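Local coordinates for cytosolic IMP-GMP specific 5'-nucleotidase (Legionella pneumophila subsp. pneumophila, PDB 4G63), which hydrolyses the 5'-phosphate of IMP and GMP, releasing the nucleoside and inorganic phosphate, at the interface of chains A and B. Residues are numbered along the deposited sequence; one frame, centred on the assembly and turned at random. Chains: chain A/B, Cytosolic IMP-GMP specific 5'-nucleotidase.

The interface of chains A and B. Residues chain A 110-111, 113; chain B 313-314.
A:Ser111 and A:Tyr113, in the loop that follows helix 102-109, meet the C-terminal end of B helix 309-314. The tight part lies between A:Ser111 and B:Lys314. The hydroxyl OG of A:Ser111 donates a hydrogen bond of 3.0 Å to the backbone carbonyl O of B:Lys314, in the carbonyl plane and on a lone pair, with a C=O...OG angle of 112°. With OG anti to the serine's own backbone N (chi1 177°), the hydroxyl points at the helix end. OG of A:Ser111 also accepts a hydrogen bond from the amide N of A:Tyr113, 3.1 Å away, a bond within the loop that comes from nearly the opposite side and would steady the hydroxyl. CG of B:Lys314 packs beside CB of A:Ser111 at 4.1 Å. A:Tyr113 forms a broader flank, with more of its surface buried. Its ring edge CD1-CE1 faces the carbonyl of B:Lys313 from one side, CD1 3.6 Å from its O, which lies off the ring plane and beyond the rim. CB of B:Lys313 lies off the face near the rim, 4.1 Å from CE1 of A:Tyr113. The looser flank is at A:Arg110, whose surface is hardly buried by the partner. Here water 1 bridges its carbonyl O to that of B:Lys314, 3.0 Å from each. The B:Lys314 carbonyl, at the helix end, is thus shared by a hydroxyl and a water. With its twin across the two-fold axis, the patch ties a loop of one subunit to a helix end of the other, and may contribute to subunit association.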
# COMPACT_ATOMS: atom_id res chain seq x y z
N ARG A 110 16.91 -7.53 12.05
CA ARG A 110 17.73 -6.46 11.48
C ARG A 110 17.37 -5.11 12.09
O ARG A 110 17.60 -4.06 11.48
CB ARG A 110 17.53 -6.39 9.96
CG ARG A 110 18.52 -7.18 9.10
CD ARG A 110 18.42 -8.67 9.33
NE ARG A 110 18.98 -9.45 8.23
CZ ARG A 110 18.48 -9.48 6.99
NH1 ARG A 110 17.40 -8.75 6.70
NH2 ARG A 110 19.04 -10.23 6.05
N SER A 111 16.83 -5.15 13.30
CA SER A 111 16.41 -3.93 13.98
C SER A 111 15.73 -4.32 15.28
O SER A 111 15.34 -5.48 15.46
CB SER A 111 15.41 -3.18 13.09
OG SER A 111 14.92 -2.03 13.74
N TYR A 113 13.08 -2.68 16.19
CA TYR A 113 11.70 -2.32 15.90
C TYR A 113 11.19 -3.25 14.84
O TYR A 113 11.97 -3.94 14.18
CB TYR A 113 11.58 -0.89 15.35
CG TYR A 113 12.02 0.20 16.28
CD1 TYR A 113 13.31 0.72 16.21
CD2 TYR A 113 11.14 0.73 17.23
CE1 TYR A 113 13.73 1.74 17.07
CE2 TYR A 113 11.54 1.75 18.09
CZ TYR A 113 12.84 2.25 18.00
OH TYR A 113 13.25 3.26 18.85
N LYS B 313 14.03 5.17 12.06
CA LYS B 313 14.38 4.49 13.31
C LYS B 313 14.62 3.01 13.20
O LYS B 313 15.44 2.45 13.92
CB LYS B 313 13.30 4.73 14.37
CG LYS B 313 13.11 6.19 14.79
CD LYS B 313 14.43 6.81 15.21
CE LYS B 313 15.15 5.97 16.25
NZ LYS B 313 16.56 6.41 16.33
N LYS B 314 13.89 2.38 12.29
CA LYS B 314 13.98 0.95 12.06
C LYS B 314 15.16 0.58 11.16
O LYS B 314 15.97 -0.29 11.48
CB LYS B 314 12.67 0.47 11.42
CG LYS B 314 12.63 -1.00 11.07
CD LYS B 314 11.30 -1.34 10.38
CE LYS B 314 11.26 -2.79 9.90
NZ LYS B 314 12.36 -3.15 8.94
O HOH W 1 18.80 -1.37 11.62